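Local coordinates for probable 2-hydroxyhepta-2,4-diene-1,7-dioate isomerase (PDB 2DFU) that catalyses the isomerisation of 2-hydroxyhepta-2,4-diene-1,7-dioate and belongs to the metal-binding fumarylacetoacetate hydrolase family, at the interface of chains A and B. Numbering follows the deposited sequence. Chains: chain A/B, probable 2-hydroxyhepta-2,4-diene-1,7-dioate isomerase.

Contacts 1 and 2 are neighbouring patches of one two-fold symmetric interface, the centres of their C-alpha atoms about 14 Å apart. Strand 78-81 and the segment from residue 156 through helix 159-162 serve both: residues 77-79 and 156-159 carry contact 1, while residues 80-84 and 159-165 go on into contact 2, where the loop 216-218 of the other chain joins them. Contact 1 has paired glutamines near the axis; contact 2 has an aspartate clamp, repeated by symmetry with the chains exchanged. The same backbone elements thus tie the two subunits together in what is plausibly the functional dimer.

Contact 1: the interface of chains A and B. Residues chain A 54, 77-79, 157-158; chain B 156-159.
Both copies of Gln157 set CG anti to the carbonyl carbon (chi1 -70°) and then bend at chi2, so that each amide folds over toward the other chain. A:Gln157 and B:Gln157 meet tip to tip with their amide planes stacked nearly parallel, 6° apart. Each carbonyl oxygen takes a backbone N-H from the opposite chain: B:Trp158 N gives to A:Gln157 OE1 at 2.9 Å, almost perfectly straight, and A:Trp158 N gives to B:Gln157 OE1 at 2.8 Å. In both bonds the donor sits above the carbonyl plane, by nearly 30°, a position that goes with the amide lying nearly parallel to the indole of the same tryptophan. B:Gln157 NE2 stands 3.3 Å above the ring of A:Trp158, toward its rim, and A:Gln157 stacks likewise on B:Trp158. The rotation of the B:Gln157 amide is fixed further by NE2 donating to B:Leu156 O at 3.0 Å. A:Gln157 OE1 and B:Gln157 OE1 lie 3.0 Å apart; both can only accept, so the contact is repulsive, and the N-H that each receives may offset it.

Beyond the glutamines, B:Leu156 crosses A:Trp158 at about a right angle, its CD1 and CD2 both resting 3.5 Å from CH2 of the indole, while its CB leans on A:Gly77. B:Val159 CG2 packs against the A:Leu78 backbone and A:Phe79 CA. Water 2 bridges the chains by touching the N and O of both A:Leu78 and B:Gln157; water 1 links A:Gln157 NE2 to B:Leu156 O. This reciprocal glutamine-tryptophan clasp forms part of the two-fold interface of the deposited dimer and would hold the two copies in register if that dimer is the biological one.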
loop_
_atom_site.group_PDB
_atom_site.type_symbol
_atom_site.label_atom_id
_atom_site.label_comp_id
_atom_site.label_asym_id
_atom_site.label_seq_id
_atom_site.Cartn_x
_atom_site.Cartn_y
_atom_site.Cartn_z
ATOM N N GLY A 54 12.644 -2.725 -9.511
ATOM C CA GLY A 54 14.013 -2.727 -9.037
ATOM C C GLY A 54 14.932 -2.320 -10.178
ATOM O O GLY A 54 14.705 -1.313 -10.846
ATOM N N GLY A 77 11.644 -6.925 -11.027
ATOM C CA GLY A 77 11.648 -7.144 -9.591
ATOM C C GLY A 77 10.753 -6.050 -9.041
ATOM O O GLY A 77 10.855 -4.905 -9.484
ATOM N N LEU A 78 9.878 -6.374 -8.093
ATOM C CA LEU A 78 8.962 -5.370 -7.556
ATOM C C LEU A 78 8.970 -5.218 -6.042
ATOM O O LEU A 78 9.333 -6.140 -5.311
ATOM C CB LEU A 78 7.530 -5.702 -7.978
ATOM C CG LEU A 78 7.209 -5.926 -9.458
ATOM C CD1 LEU A 78 5.809 -6.513 -9.572
ATOM C CD2 LEU A 78 7.306 -4.622 -10.233
ATOM N N PHE A 79 8.570 -4.038 -5.579
ATOM C CA PHE A 79 8.444 -3.771 -4.154
ATOM C C PHE A 79 7.399 -2.680 -3.967
ATOM O O PHE A 79 7.119 -1.909 -4.890
ATOM C CB PHE A 79 9.784 -3.386 -3.502
ATOM C CG PHE A 79 10.402 -2.126 -4.032
ATOM C CD1 PHE A 79 11.255 -2.162 -5.130
ATOM C CD2 PHE A 79 10.176 -0.908 -3.400
ATOM C CE1 PHE A 79 11.881 -0.998 -5.587
ATOM C CE2 PHE A 79 10.794 0.260 -3.848
ATOM C CZ PHE A 79 11.648 0.216 -4.941
ATOM N N GLN A 157 11.987 -7.463 4.986
ATOM C CA GLN A 157 11.585 -6.888 3.707
ATOM C C GLN A 157 11.949 -5.403 3.715
ATOM O O GLN A 157 12.259 -4.837 4.768
ATOM C CB GLN A 157 10.075 -7.062 3.486
ATOM C CG GLN A 157 9.631 -8.506 3.234
ATOM C CD GLN A 157 9.971 -8.993 1.834
ATOM O OE1 GLN A 157 9.371 -8.556 0.850
ATOM N NE2 GLN A 157 10.945 -9.897 1.739
ATOM N N TRP A 158 11.894 -4.774 2.545
ATOM C CA TRP A 158 12.257 -3.365 2.412
ATOM C C TRP A 158 11.209 -2.372 2.906
ATOM O O TRP A 158 11.037 -1.304 2.312
ATOM C CB TRP A 158 12.590 -3.048 0.948
ATOM C CG TRP A 158 13.671 -3.914 0.355
ATOM C CD1 TRP A 158 14.477 -4.805 1.018
ATOM C CD2 TRP A 158 14.062 -3.970 -1.021
ATOM N NE1 TRP A 158 15.341 -5.410 0.135
ATOM C CE2 TRP A 158 15.109 -4.917 -1.121
ATOM C CE3 TRP A 158 13.630 -3.315 -2.182
ATOM C CZ2 TRP A 158 15.729 -5.224 -2.340
ATOM C CZ3 TRP A 158 14.248 -3.621 -3.394
ATOM C CH2 TRP A 158 15.285 -4.567 -3.462
ATOM N N LEU B 156 12.192 -10.617 -5.965
ATOM C CA LEU B 156 12.975 -9.563 -5.322
ATOM C C LEU B 156 12.382 -9.328 -3.930
ATOM O O LEU B 156 13.094 -9.303 -2.933
ATOM C CB LEU B 156 12.881 -8.265 -6.135
ATOM C CG LEU B 156 14.097 -7.341 -6.288
ATOM C CD1 LEU B 156 13.614 -5.896 -6.268
ATOM C CD2 LEU B 156 15.117 -7.573 -5.190
ATOM N N GLN B 157 11.066 -9.151 -3.887
ATOM C CA GLN B 157 10.338 -8.931 -2.642
ATOM C C GLN B 157 9.037 -9.731 -2.700
ATOM O O GLN B 157 8.646 -10.214 -3.765
ATOM C CB GLN B 157 10.055 -7.437 -2.449
ATOM C CG GLN B 157 11.304 -6.614 -2.143
ATOM C CD GLN B 157 11.788 -6.779 -0.714
ATOM O OE1 GLN B 157 11.209 -6.223 0.216
ATOM N NE2 GLN B 157 12.852 -7.556 -0.531
ATOM N N TRP B 158 8.365 -9.857 -1.562
ATOM C CA TRP B 158 7.132 -10.639 -1.470
ATOM C C TRP B 158 5.867 -10.026 -2.057
ATOM O O TRP B 158 4.766 -10.303 -1.575
ATOM C CB TRP B 158 6.864 -11.000 -0.010
ATOM C CG TRP B 158 7.991 -11.710 0.648
ATOM C CD1 TRP B 158 9.120 -12.201 0.050
ATOM C CD2 TRP B 158 8.102 -12.030 2.038
ATOM N NE1 TRP B 158 9.924 -12.805 0.985
ATOM C CE2 TRP B 158 9.324 -12.715 2.214
ATOM C CE3 TRP B 158 7.285 -11.804 3.155
ATOM C CZ2 TRP B 158 9.748 -13.178 3.462
ATOM C CZ3 TRP B 158 7.707 -12.263 4.393
ATOM C CH2 TRP B 158 8.928 -12.943 4.537
ATOM N N VAL B 159 6.009 -9.216 -3.099
ATOM C CA VAL B 159 4.851 -8.574 -3.712
ATOM C C VAL B 159 3.863 -9.586 -4.285
ATOM O O VAL B 159 2.690 -9.611 -3.914
ATOM C CB VAL B 159 5.286 -7.610 -4.837
ATOM C CG1 VAL B 159 4.064 -6.973 -5.479
ATOM C CG2 VAL B 159 6.199 -6.539 -4.269
HETATM O O HOH W 1 12.749 -11.109 -0.646
HETATM O O HOH W 2 9.527 -8.613 -6.260
#

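Contact 2: the interface of chains A and B. Residues chain A 81-84, 159-160, 163-165; chain B 49, 80, 216-218.
B:Phe216 turns its ring face to helix 159-162 of chain A, with CG in the crowded position between backbone N and carbonyl carbon (chi1 70°). A:Arg160 lies over that face through its CB, 3.5 Å from the ring centroid in a CH-pi contact, and A:Val159 CG1 meets the ring at CE1 and CZ. The backbone of B:Phe216 works as well: its O accepts from A:Asp165 N at 2.9 Å, the donor nearly along the C=O axis.

A:Asn84, also in the crowded position (chi1 63°), spreads its amide between two acceptors of its own chain. ND2 donates to A:Ser163 O and to the anti lone pair of A:Asp165 OD1, both close to the amide plane, which fixes the flip of the group and steadies the carboxylate. Across the interface the amide is flanked by the chains of B:Met217 and B:Lys49, each crossing it at about a right angle. B:Met217, bent at chi3, carries CE to 3.3 Å from A:Ser163 OG, the hydroxyl that already accepts from A:Gly82 N.

B:Lys49 NZ, which donates to B:Thr218 O, lies 6.2 Å from A:Asp165 OD1 and may favour its negative charge. A:Asp165 clamps B:Thr218 at two points. A:Asp165 OD1 accepts from B:Thr218 N on its syn lone pair at 3.0 Å, and the B:Thr218 OG1 hydroxyl donates a hydrogen bond to A:Asp165 OD2 at 2.6 Å, from above the carboxylate plane.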
loop_
_atom_site.group_PDB
_atom_site.type_symbol
_atom_site.label_atom_id
_atom_site.label_comp_id
_atom_site.label_asym_id
_atom_site.label_seq_id
_atom_site.Cartn_x
_atom_site.Cartn_y
_atom_site.Cartn_z
ATOM N N LYS A 81 5.450 0.575 -1.654
ATOM C CA LYS A 81 5.647 1.736 -0.804
ATOM C C LYS A 81 4.232 2.112 -0.383
ATOM O O LYS A 81 3.295 2.006 -1.176
ATOM C CB LYS A 81 6.298 2.893 -1.573
ATOM C CG LYS A 81 7.800 2.739 -1.783
ATOM C CD LYS A 81 8.327 3.725 -2.823
ATOM C CE LYS A 81 9.085 4.897 -2.220
ATOM N NZ LYS A 81 10.488 4.574 -1.841
ATOM N N GLY A 82 4.059 2.505 0.870
ATOM C CA GLY A 82 2.737 2.896 1.312
ATOM C C GLY A 82 2.534 4.361 0.984
ATOM O O GLY A 82 3.508 5.065 0.740
ATOM N N PRO A 83 1.285 4.848 0.943
ATOM C CA PRO A 83 1.012 6.257 0.640
ATOM C C PRO A 83 1.701 7.209 1.625
ATOM O O PRO A 83 1.919 8.377 1.313
ATOM C CB PRO A 83 -0.508 6.336 0.728
ATOM C CG PRO A 83 -0.929 4.972 0.243
ATOM C CD PRO A 83 0.033 4.069 0.978
ATOM N N ASN A 84 2.045 6.709 2.811
ATOM C CA ASN A 84 2.713 7.535 3.816
ATOM C C ASN A 84 4.075 8.038 3.317
ATOM O O ASN A 84 4.603 9.025 3.831
ATOM C CB ASN A 84 2.925 6.738 5.100
ATOM C CG ASN A 84 3.838 5.536 4.895
ATOM O OD1 ASN A 84 3.469 4.571 4.221
ATOM N ND2 ASN A 84 5.038 5.596 5.461
ATOM N N VAL A 159 10.528 -2.692 3.999
ATOM C CA VAL A 159 9.514 -1.781 4.502
ATOM C C VAL A 159 10.084 -0.455 5.006
ATOM O O VAL A 159 9.715 0.606 4.494
ATOM C CB VAL A 159 8.655 -2.432 5.594
ATOM C CG1 VAL A 159 7.588 -1.457 6.060
ATOM C CG2 VAL A 159 7.996 -3.685 5.041
ATOM N N ARG A 160 10.975 -0.465 5.991
ATOM C CA ARG A 160 11.475 0.840 6.393
ATOM C C ARG A 160 12.579 1.330 5.468
ATOM O O ARG A 160 12.934 2.504 5.487
ATOM C CB ARG A 160 11.923 0.872 7.863
ATOM C CG ARG A 160 12.971 -0.098 8.269
ATOM C CD ARG A 160 13.252 0.054 9.758
ATOM N NE ARG A 160 14.196 -0.962 10.194
ATOM C CZ ARG A 160 14.898 -0.909 11.318
ATOM N NH1 ARG A 160 14.771 0.120 12.146
ATOM N NH2 ARG A 160 15.742 -1.889 11.604
ATOM N N SER A 163 9.706 2.376 2.466
ATOM C CA SER A 163 8.408 2.940 2.789
ATOM C C SER A 163 8.279 3.787 4.055
ATOM O O SER A 163 7.181 3.927 4.602
ATOM C CB SER A 163 7.377 1.813 2.815
ATOM O OG SER A 163 6.061 2.330 2.733
ATOM N N ALA A 164 9.388 4.352 4.522
ATOM C CA ALA A 164 9.352 5.215 5.698
ATOM C C ALA A 164 8.641 6.500 5.276
ATOM O O ALA A 164 8.573 6.805 4.086
ATOM C CB ALA A 164 10.781 5.533 6.167
ATOM N N ASP A 165 8.107 7.251 6.234
ATOM C CA ASP A 165 7.422 8.500 5.910
ATOM C C ASP A 165 8.285 9.411 5.029
ATOM O O ASP A 165 9.483 9.542 5.253
ATOM C CB ASP A 165 7.042 9.259 7.191
ATOM C CG ASP A 165 5.920 8.581 7.969
ATOM O OD1 ASP A 165 5.219 7.718 7.400
ATOM O OD2 ASP A 165 5.726 8.928 9.150
ATOM N N LYS B 49 -3.008 1.380 3.718
ATOM C CA LYS B 49 -1.980 0.342 3.605
ATOM C C LYS B 49 -2.202 -0.783 4.613
ATOM O O LYS B 49 -2.885 -0.612 5.624
ATOM C CB LYS B 49 -0.578 0.931 3.804
ATOM C CG LYS B 49 -0.362 1.588 5.153
ATOM C CD LYS B 49 1.031 2.200 5.264
ATOM C CE LYS B 49 1.175 2.990 6.566
ATOM N NZ LYS B 49 0.184 4.108 6.655
ATOM N N LEU B 80 4.473 -5.705 3.339
ATOM C CA LEU B 80 3.256 -5.001 2.955
ATOM C C LEU B 80 2.344 -5.745 1.998
ATOM O O LEU B 80 2.794 -6.564 1.193
ATOM C CB LEU B 80 3.608 -3.657 2.310
ATOM C CG LEU B 80 4.291 -2.571 3.142
ATOM C CD1 LEU B 80 4.772 -1.436 2.227
ATOM C CD2 LEU B 80 3.317 -2.050 4.184
ATOM N N PHE B 216 8.816 4.864 12.276
ATOM C CA PHE B 216 9.280 5.276 10.955
ATOM C C PHE B 216 8.146 5.392 9.945
ATOM O O PHE B 216 8.301 6.011 8.889
ATOM C CB PHE B 216 10.295 4.259 10.440
ATOM C CG PHE B 216 9.688 2.931 10.093
ATOM C CD1 PHE B 216 9.170 2.700 8.823
ATOM C CD2 PHE B 216 9.610 1.919 11.042
ATOM C CE1 PHE B 216 8.581 1.473 8.500
ATOM C CE2 PHE B 216 9.022 0.689 10.730
ATOM C CZ PHE B 216 8.509 0.467 9.458
ATOM N N MET B 217 7.012 4.781 10.270
ATOM C CA MET B 217 5.853 4.786 9.382
ATOM C C MET B 217 4.563 5.179 10.095
ATOM O O MET B 217 4.129 4.511 11.033
ATOM C CB MET B 217 5.701 3.399 8.748
ATOM C CG MET B 217 4.332 3.102 8.156
ATOM S SD MET B 217 4.241 1.424 7.466
ATOM C CE MET B 217 4.924 1.705 5.820
ATOM N N THR B 218 3.949 6.267 9.643
ATOM C CA THR B 218 2.704 6.730 10.238
ATOM C C THR B 218 1.544 5.824 9.835
ATOM O O THR B 218 1.375 5.513 8.658
ATOM C CB THR B 218 2.379 8.159 9.789
ATOM O OG1 THR B 218 3.360 9.058 10.319
ATOM C CG2 THR B 218 0.990 8.568 10.264
#